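Local coordinates for protein aminoglycoside phosphotransferase (Alicyclobacillus acidocaldarius subsp. acidocaldarius, PDB 4PDY) that probably transfers phosphate groups to small-molecule substrates, as a member of the kinase-like aminoglycoside phosphotransferase family, at residues 117-125 with 262-273; 134-145 with 215-223. One frame throughout, in Å; residues are numbered along the deposited sequence.

Contact 1. Residues 117-125 with 262-273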
# COMPACT_ATOMS: atom_id res chain seq x y z
N ASN A 117 11.14 0.32 -7.80
CA ASN A 117 10.85 1.33 -8.76
C ASN A 117 9.58 0.90 -9.48
O ASN A 117 9.61 0.06 -10.36
CB ASN A 117 12.00 1.47 -9.74
CG ASN A 117 11.78 2.55 -10.75
OD1 ASN A 117 10.65 3.03 -10.96
ND2 ASN A 117 12.87 2.97 -11.41
N PHE A 118 8.46 1.48 -9.07
CA PHE A 118 7.17 1.08 -9.61
C PHE A 118 6.95 1.57 -11.04
O PHE A 118 5.91 1.29 -11.64
CB PHE A 118 6.03 1.54 -8.68
CG PHE A 118 5.91 0.80 -7.36
CD1 PHE A 118 6.52 -0.42 -7.12
CD2 PHE A 118 5.07 1.30 -6.37
CE1 PHE A 118 6.34 -1.09 -5.92
CE2 PHE A 118 4.87 0.63 -5.18
CZ PHE A 118 5.52 -0.55 -4.94
N GLY A 119 7.94 2.25 -11.62
CA GLY A 119 7.91 2.56 -13.04
C GLY A 119 8.59 1.53 -13.93
O GLY A 119 8.62 1.71 -15.14
N LEU A 120 9.16 0.48 -13.32
CA LEU A 120 9.84 -0.59 -14.05
C LEU A 120 8.99 -1.84 -13.99
O LEU A 120 8.70 -2.33 -12.91
CB LEU A 120 11.22 -0.91 -13.45
CG LEU A 120 12.26 0.18 -13.60
CD1 LEU A 120 13.56 -0.26 -12.95
CD2 LEU A 120 12.49 0.49 -15.08
N PRO A 121 8.62 -2.38 -15.16
CA PRO A 121 7.85 -3.61 -15.16
C PRO A 121 8.44 -4.75 -14.33
O PRO A 121 7.75 -5.45 -13.64
CB PRO A 121 7.78 -3.97 -16.64
CG PRO A 121 7.76 -2.65 -17.33
CD PRO A 121 8.71 -1.81 -16.52
N GLU A 122 9.75 -4.90 -14.36
CA GLU A 122 10.39 -5.95 -13.60
C GLU A 122 10.15 -5.81 -12.09
O GLU A 122 9.96 -6.80 -11.38
CB GLU A 122 11.91 -5.90 -13.91
CG GLU A 122 12.81 -6.69 -12.98
CD GLU A 122 12.50 -8.17 -12.91
OE1 GLU A 122 11.75 -8.67 -13.80
OE2 GLU A 122 13.00 -8.84 -11.97
N HIS A 123 10.23 -4.58 -11.60
CA HIS A 123 10.05 -4.34 -10.18
C HIS A 123 8.59 -4.51 -9.78
O HIS A 123 8.29 -5.07 -8.74
CB HIS A 123 10.52 -2.93 -9.80
CG HIS A 123 12.00 -2.77 -9.81
ND1 HIS A 123 12.64 -1.94 -8.93
CD2 HIS A 123 12.96 -3.33 -10.59
CE1 HIS A 123 13.94 -1.98 -9.17
NE2 HIS A 123 14.16 -2.81 -10.17
N VAL A 124 7.69 -4.05 -10.64
CA VAL A 124 6.26 -4.28 -10.42
C VAL A 124 5.92 -5.77 -10.43
O VAL A 124 5.20 -6.27 -9.57
CB VAL A 124 5.43 -3.52 -11.46
CG1 VAL A 124 3.95 -3.86 -11.30
CG2 VAL A 124 5.60 -2.03 -11.31
N ALA A 125 6.53 -6.48 -11.38
CA ALA A 125 6.32 -7.92 -11.51
C ALA A 125 6.66 -8.62 -10.20
O ALA A 125 5.93 -9.47 -9.70
CB ALA A 125 7.20 -8.48 -12.63
N ARG A 262 -0.59 2.98 -7.95
CA ARG A 262 0.69 3.67 -7.73
C ARG A 262 1.62 3.54 -8.93
O ARG A 262 2.25 4.52 -9.36
CB ARG A 262 1.35 3.12 -6.47
CG ARG A 262 0.65 3.59 -5.19
CD ARG A 262 1.34 3.17 -3.90
NE ARG A 262 0.60 3.67 -2.73
CZ ARG A 262 -0.09 2.92 -1.86
NH1 ARG A 262 -0.14 1.59 -1.93
NH2 ARG A 262 -0.73 3.53 -0.86
N SER A 263 1.71 2.33 -9.46
CA SER A 263 2.57 2.07 -10.61
C SER A 263 2.08 2.87 -11.82
O SER A 263 2.84 3.65 -12.42
CB SER A 263 2.59 0.58 -10.96
OG SER A 263 3.02 -0.22 -9.87
N LEU A 264 0.81 2.68 -12.15
CA LEU A 264 0.26 3.30 -13.35
C LEU A 264 0.28 4.82 -13.28
O LEU A 264 0.50 5.48 -14.29
CB LEU A 264 -1.14 2.79 -13.64
CG LEU A 264 -1.18 1.32 -14.05
CD1 LEU A 264 -2.60 0.77 -13.92
CD2 LEU A 264 -0.68 1.07 -15.47
N GLU A 265 -0.00 5.41 -12.12
CA GLU A 265 -0.05 6.88 -12.02
C GLU A 265 1.33 7.48 -12.24
O GLU A 265 1.45 8.59 -12.76
CB GLU A 265 -0.58 7.34 -10.66
CG GLU A 265 -0.64 8.86 -10.52
CD GLU A 265 0.72 9.51 -10.36
OE1 GLU A 265 1.62 8.88 -9.76
OE2 GLU A 265 0.90 10.67 -10.81
N ARG A 266 2.36 6.74 -11.86
CA ARG A 266 3.75 7.20 -11.99
C ARG A 266 4.43 6.76 -13.31
O ARG A 266 5.42 7.36 -13.72
CB ARG A 266 4.55 6.76 -10.76
CG ARG A 266 4.29 7.61 -9.53
CD ARG A 266 4.51 6.88 -8.21
NE ARG A 266 5.83 6.26 -8.09
CZ ARG A 266 6.17 5.41 -7.13
NH1 ARG A 266 7.40 4.90 -7.10
NH2 ARG A 266 5.29 5.08 -6.18
N GLY A 267 3.90 5.72 -13.96
CA GLY A 267 4.32 5.35 -15.32
C GLY A 267 3.38 5.78 -16.44
O GLY A 267 3.36 5.17 -17.51
N ASN A 268 2.60 6.83 -16.20
CA ASN A 268 1.60 7.32 -17.15
C ASN A 268 0.84 6.24 -17.88
O ASN A 268 0.69 6.23 -19.10
CB ASN A 268 2.16 8.34 -18.14
CG ASN A 268 1.06 9.17 -18.79
OD1 ASN A 268 -0.08 9.19 -18.31
ND2 ASN A 268 1.36 9.80 -19.87
N TRP A 269 0.34 5.31 -17.08
CA TRP A 269 -0.69 4.39 -17.54
C TRP A 269 -0.18 3.47 -18.64
O TRP A 269 -0.94 2.96 -19.45
CB TRP A 269 -2.00 5.17 -17.88
CG TRP A 269 -2.48 5.84 -16.62
CD1 TRP A 269 -2.13 7.08 -16.15
CD2 TRP A 269 -3.29 5.25 -15.60
NE1 TRP A 269 -2.66 7.29 -14.91
CE2 TRP A 269 -3.38 6.18 -14.54
CE3 TRP A 269 -3.93 4.02 -15.46
CZ2 TRP A 269 -4.10 5.93 -13.39
CZ3 TRP A 269 -4.66 3.78 -14.32
CH2 TRP A 269 -4.75 4.72 -13.30
N ASP A 270 1.13 3.20 -18.60
CA ASP A 270 1.77 2.19 -19.45
C ASP A 270 1.31 0.79 -19.03
O ASP A 270 1.61 0.31 -17.93
CB ASP A 270 3.30 2.31 -19.33
CG ASP A 270 4.06 1.37 -20.27
OD1 ASP A 270 3.57 0.31 -20.66
OD2 ASP A 270 5.18 1.72 -20.63
N GLY A 271 0.53 0.15 -19.90
CA GLY A 271 -0.04 -1.15 -19.58
C GLY A 271 0.95 -2.27 -19.41
O GLY A 271 0.60 -3.32 -18.89
N HIS A 272 2.22 -2.06 -19.79
CA HIS A 272 3.22 -3.09 -19.47
C HIS A 272 3.34 -3.27 -17.96
O HIS A 272 3.61 -4.38 -17.49
CB HIS A 272 4.62 -2.77 -20.01
CG HIS A 272 4.75 -2.81 -21.50
ND1 HIS A 272 4.67 -1.68 -22.28
CD2 HIS A 272 4.97 -3.84 -22.35
CE1 HIS A 272 4.81 -2.01 -23.55
NE2 HIS A 272 5.03 -3.31 -23.62
N LEU A 273 3.13 -2.19 -17.21
CA LEU A 273 3.18 -2.27 -15.76
C LEU A 273 2.01 -3.09 -15.23
O LEU A 273 2.19 -3.89 -14.31
CB LEU A 273 3.17 -0.88 -15.16
CG LEU A 273 4.35 0.02 -15.58
CD1 LEU A 273 4.06 1.49 -15.30
CD2 LEU A 273 5.65 -0.39 -14.91
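The backbones approach at three points, with CA atoms 4.8 Å apart for Phe118 and Ser263, 5.1 Å for Gly119 and Gly267, and 4.9 Å for Pro121 and Leu273, with no hydrogen bond across. A turn and helix start are packed on a helix-helix joint in the helical lobe of the kinase-like fold: the type I turn from Asn117 to Leu120, which leads into helix 121-137, rests against helices 252-266 and 271-284 where they meet. Leu273 CD2 packs against this turn, 3.6 Å from Gly119 O, and also meets the ring carbons of Pro121. Val124 crosses Leu273 at about a right angle, its CG2 4.0 Å from Leu273 CD2. With CG anti to the carbonyl carbon (chi1 -71°), the Phe118 ring is sent along Arg262, its CD2 4.1 Å from Arg262 CB. In the Arg266 conformer described, one of two, a guanidinium face lies over Phe118 CB, its plane 33° from the ring; Pro228 packs on both residues. Within 262-273, Asp270 OD1 accepts His272 ND1 at 2.8 Å through its syn lone pair, and His272 N from the anti side, tilted out of the carboxylate plane, capping helix 271-284. The packing has one polar cost: buried Phe118 O has no hydrogen-bond partner in the model, and its compensation is slight, a CA-H...O contact from Ser263 CA to Phe118 O at 3.6 Å, bent to 123° at the hydrogen.

Contact 2. Residues 134-145 with 215-223. With SCN (thiocyanate ion), chain H.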
# COMPACT_ATOMS: atom_id res chain seq x y z
N PHE A 134 2.32 -13.90 -0.50
CA PHE A 134 1.91 -13.64 0.87
C PHE A 134 0.42 -13.97 1.09
O PHE A 134 0.06 -14.61 2.07
CB PHE A 134 2.20 -12.18 1.24
CG PHE A 134 1.75 -11.79 2.63
CD1 PHE A 134 2.26 -12.41 3.74
CD2 PHE A 134 0.81 -10.79 2.81
CE1 PHE A 134 1.85 -12.06 5.01
CE2 PHE A 134 0.41 -10.41 4.06
CZ PHE A 134 0.91 -11.06 5.17
N HIS A 135 -0.39 -13.56 0.13
CA HIS A 135 -1.83 -13.79 0.24
C HIS A 135 -2.13 -15.27 0.22
O HIS A 135 -2.92 -15.76 1.04
CB HIS A 135 -2.55 -13.06 -0.88
CG HIS A 135 -4.02 -12.94 -0.66
ND1 HIS A 135 -4.58 -11.91 0.05
CD2 HIS A 135 -5.04 -13.74 -1.04
CE1 HIS A 135 -5.89 -12.07 0.10
NE2 HIS A 135 -6.19 -13.17 -0.55
N GLU A 136 -1.47 -16.00 -0.67
CA GLU A 136 -1.68 -17.44 -0.80
C GLU A 136 -1.22 -18.18 0.46
O GLU A 136 -1.90 -19.07 0.97
CB GLU A 136 -0.95 -17.96 -2.03
CG GLU A 136 -1.06 -19.46 -2.27
CD GLU A 136 -2.43 -19.90 -2.78
OE1 GLU A 136 -3.30 -19.05 -3.08
OE2 GLU A 136 -2.64 -21.13 -2.91
N ALA A 137 -0.02 -17.82 0.95
CA ALA A 137 0.57 -18.49 2.10
C ALA A 137 -0.17 -18.26 3.41
O ALA A 137 0.11 -18.93 4.39
CB ALA A 137 2.03 -18.08 2.27
N THR A 138 -1.07 -17.28 3.43
CA THR A 138 -1.83 -16.94 4.63
C THR A 138 -3.32 -17.27 4.54
O THR A 138 -4.10 -16.88 5.40
CB THR A 138 -1.65 -15.46 5.00
OG1 THR A 138 -2.02 -14.62 3.90
CG2 THR A 138 -0.20 -15.17 5.39
N ARG A 139 -3.70 -17.98 3.48
CA ARG A 139 -5.09 -18.40 3.32
C ARG A 139 -5.53 -19.14 4.58
O ARG A 139 -4.79 -19.94 5.14
CB ARG A 139 -5.17 -19.34 2.11
CG ARG A 139 -6.55 -19.78 1.69
CD ARG A 139 -6.51 -20.47 0.33
NE ARG A 139 -6.49 -19.51 -0.79
CZ ARG A 139 -7.57 -19.11 -1.48
NH1 ARG A 139 -8.78 -19.57 -1.20
NH2 ARG A 139 -7.44 -18.23 -2.46
N SER A 140 -6.74 -18.86 5.03
CA SER A 140 -7.32 -19.54 6.17
C SER A 140 -6.65 -19.23 7.52
O SER A 140 -7.07 -19.79 8.53
CB SER A 140 -7.34 -21.07 5.97
OG SER A 140 -8.14 -21.44 4.85
N PHE A 141 -5.65 -18.33 7.56
CA PHE A 141 -4.95 -18.04 8.81
C PHE A 141 -5.64 -16.89 9.53
O PHE A 141 -5.68 -15.78 9.02
CB PHE A 141 -3.48 -17.65 8.57
CG PHE A 141 -2.74 -17.36 9.86
CD1 PHE A 141 -2.36 -18.39 10.70
CD2 PHE A 141 -2.53 -16.06 10.29
CE1 PHE A 141 -1.73 -18.14 11.91
CE2 PHE A 141 -1.92 -15.79 11.50
CZ PHE A 141 -1.50 -16.83 12.31
N ARG A 142 -6.18 -17.18 10.71
CA ARG A 142 -6.81 -16.17 11.57
C ARG A 142 -7.68 -15.21 10.78
O ARG A 142 -7.60 -13.99 10.90
CB ARG A 142 -5.77 -15.43 12.38
CG ARG A 142 -4.95 -16.32 13.32
CD ARG A 142 -5.74 -16.86 14.49
NE ARG A 142 -6.36 -15.79 15.28
CZ ARG A 142 -5.75 -15.12 16.28
NH1 ARG A 142 -4.50 -15.39 16.66
NH2 ARG A 142 -6.40 -14.17 16.94
N THR A 143 -8.58 -15.80 10.02
CA THR A 143 -9.40 -15.06 9.06
C THR A 143 -10.31 -14.00 9.69
O THR A 143 -10.54 -12.96 9.09
CB THR A 143 -10.27 -16.03 8.22
OG1 THR A 143 -9.41 -16.93 7.51
CG2 THR A 143 -11.13 -15.28 7.21
N ASP A 144 -10.79 -14.26 10.91
CA ASP A 144 -11.68 -13.32 11.59
C ASP A 144 -10.93 -12.32 12.48
O ASP A 144 -11.56 -11.61 13.26
CB ASP A 144 -12.71 -14.10 12.41
CG ASP A 144 -13.65 -14.92 11.55
OD1 ASP A 144 -13.80 -14.61 10.35
OD2 ASP A 144 -14.26 -15.88 12.08
N TRP A 145 -9.61 -12.25 12.37
CA TRP A 145 -8.85 -11.25 13.12
C TRP A 145 -8.94 -9.85 12.48
O TRP A 145 -8.69 -9.66 11.27
CB TRP A 145 -7.39 -11.64 13.23
CG TRP A 145 -6.61 -10.65 14.03
CD1 TRP A 145 -6.55 -10.56 15.38
CD2 TRP A 145 -5.79 -9.60 13.51
NE1 TRP A 145 -5.73 -9.52 15.75
CE2 TRP A 145 -5.26 -8.91 14.62
CE3 TRP A 145 -5.43 -9.19 12.22
CZ2 TRP A 145 -4.37 -7.84 14.49
CZ3 TRP A 145 -4.55 -8.10 12.10
CH2 TRP A 145 -4.04 -7.44 13.22
N GLU A 215 -13.62 -13.97 -0.80
CA GLU A 215 -12.29 -13.68 -0.23
C GLU A 215 -12.33 -13.56 1.28
O GLU A 215 -11.46 -14.09 1.97
CB GLU A 215 -11.72 -12.41 -0.86
CG GLU A 215 -11.10 -12.63 -2.23
CD GLU A 215 -9.73 -13.29 -2.16
OE1 GLU A 215 -8.78 -12.68 -1.63
OE2 GLU A 215 -9.60 -14.42 -2.64
N ARG A 216 -13.35 -12.87 1.80
CA ARG A 216 -13.56 -12.75 3.24
C ARG A 216 -13.65 -14.12 3.91
O ARG A 216 -13.08 -14.33 4.98
CB ARG A 216 -14.81 -11.92 3.56
CG ARG A 216 -14.97 -11.58 5.04
CD ARG A 216 -15.78 -10.30 5.26
NE ARG A 216 -16.31 -10.22 6.62
CZ ARG A 216 -16.86 -9.13 7.15
NH1 ARG A 216 -16.96 -8.01 6.45
NH2 ARG A 216 -17.32 -9.17 8.39
N SER A 217 -14.35 -15.05 3.25
CA SER A 217 -14.51 -16.39 3.79
C SER A 217 -13.23 -17.24 3.72
O SER A 217 -12.89 -17.89 4.70
CB SER A 217 -15.68 -17.10 3.08
OG SER A 217 -15.84 -18.42 3.57
N SER A 218 -12.53 -17.21 2.59
CA SER A 218 -11.35 -18.05 2.39
C SER A 218 -10.10 -17.48 3.08
O SER A 218 -9.14 -18.20 3.36
CB SER A 218 -11.07 -18.23 0.90
OG SER A 218 -10.82 -16.99 0.27
N GLY A 219 -10.14 -16.19 3.37
CA GLY A 219 -9.06 -15.54 4.05
C GLY A 219 -7.89 -15.29 3.13
O GLY A 219 -8.04 -15.25 1.90
N GLY A 220 -6.73 -15.12 3.72
CA GLY A 220 -5.58 -14.64 3.02
C GLY A 220 -5.43 -13.18 3.40
O GLY A 220 -6.39 -12.39 3.36
N TRP A 221 -4.21 -12.83 3.83
CA TRP A 221 -3.91 -11.48 4.25
C TRP A 221 -3.38 -10.64 3.10
O TRP A 221 -2.67 -11.15 2.22
CB TRP A 221 -2.86 -11.51 5.36
CG TRP A 221 -3.31 -12.08 6.65
CD1 TRP A 221 -4.08 -13.21 6.85
CD2 TRP A 221 -2.99 -11.60 7.96
NE1 TRP A 221 -4.27 -13.43 8.19
CE2 TRP A 221 -3.62 -12.44 8.90
CE3 TRP A 221 -2.25 -10.50 8.43
CZ2 TRP A 221 -3.51 -12.24 10.27
CZ3 TRP A 221 -2.16 -10.29 9.79
CH2 TRP A 221 -2.77 -11.17 10.70
N CYS A 222 -3.68 -9.36 3.14
CA CYS A 222 -3.00 -8.35 2.34
C CYS A 222 -1.99 -7.62 3.20
O CYS A 222 -2.13 -7.54 4.41
CB CYS A 222 -3.98 -7.33 1.73
SG CYS A 222 -4.87 -7.91 0.28
N HIS A 223 -0.96 -7.08 2.54
CA HIS A 223 0.05 -6.28 3.21
C HIS A 223 -0.46 -4.88 3.55
O HIS A 223 -0.25 -4.37 4.64
CB HIS A 223 1.28 -6.21 2.30
CG HIS A 223 2.41 -5.40 2.86
ND1 HIS A 223 2.51 -4.05 2.66
CD2 HIS A 223 3.49 -5.76 3.59
CE1 HIS A 223 3.63 -3.61 3.23
NE2 HIS A 223 4.22 -4.62 3.81
S SCN H . -4.32 -5.54 18.73
C SCN H . -4.35 -7.02 18.55
N SCN H . -4.37 -8.16 18.41
O HOH W 1 -8.03 -15.98 -0.56
O HOH W 2 -6.97 -15.40 6.55
O HOH W 3 -9.27 -20.79 2.62
O HOH W 4 -10.86 -18.63 6.43
O HOH W 5 -11.66 -12.13 6.54
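Trp221 and Trp145 set their six-membered rings nearly parallel, planes 4° apart, but so slid that they barely overlap, touching at Trp145 CE3 and Trp221 CH2 (3.6 Å). With Phe141, whose ring edge meets Trp221 NE1, they form an aromatic cluster where the helical lobe of the kinase-like fold meets helix 64-79. Trp145 NE1 also donates to a thiocyanate N (3.3 Å), probably from the crystallisation liquor. Strand 221-222 leads to His223, which by sequence probably opens the catalytic loop. Trp221 is held by two straight bonds: its backbone N donates to Thr138 OG1 at 2.8 Å, while NE1, fixing the indole's rotation, donates in its ring plane to Phe141 O (2.9 Å, 168°). Set between its backbone N and carbonyl carbon (chi1 56°), the Thr138 hydroxyl donates to Phe134 O. A leucine at Trp221 would probably leave Phe141 O without its indole donor and open a gap beside Trp145. His135 reaches both ways through weak, bent bonds, ND1 to Trp221 O at 3.0 Å and NE2 to Glu215 OE1 at 2.8 Å, which Arg252 N shares. Gly220 CA makes a CH-pi contact over one face of this imidazole, 3.9 Å from its centroid, with no CB to strike His135 NE2.

Overall arrangement
Both contacts draw on helix 121-137: contact 1 takes the turn before it and its first residues, contact 2 its last turn and the loop that follows. Their centres are 26 Å apart and their nearest atoms about 8 Å, so they do not touch. In chain order the segments run 117-125, 134-145, 215-223, 262-273, which nests contact 2 inside the loop closed by contact 1. Helix 121-137 is thus joined at one end to helices 252-266 and 271-284, and at the other to helix 206-218 and strand 221-222. The bound histidine lies about 12 Å from the Phe118 side chain and about 11 Å from that of His223; no residue lining its pocket belongs to either contact.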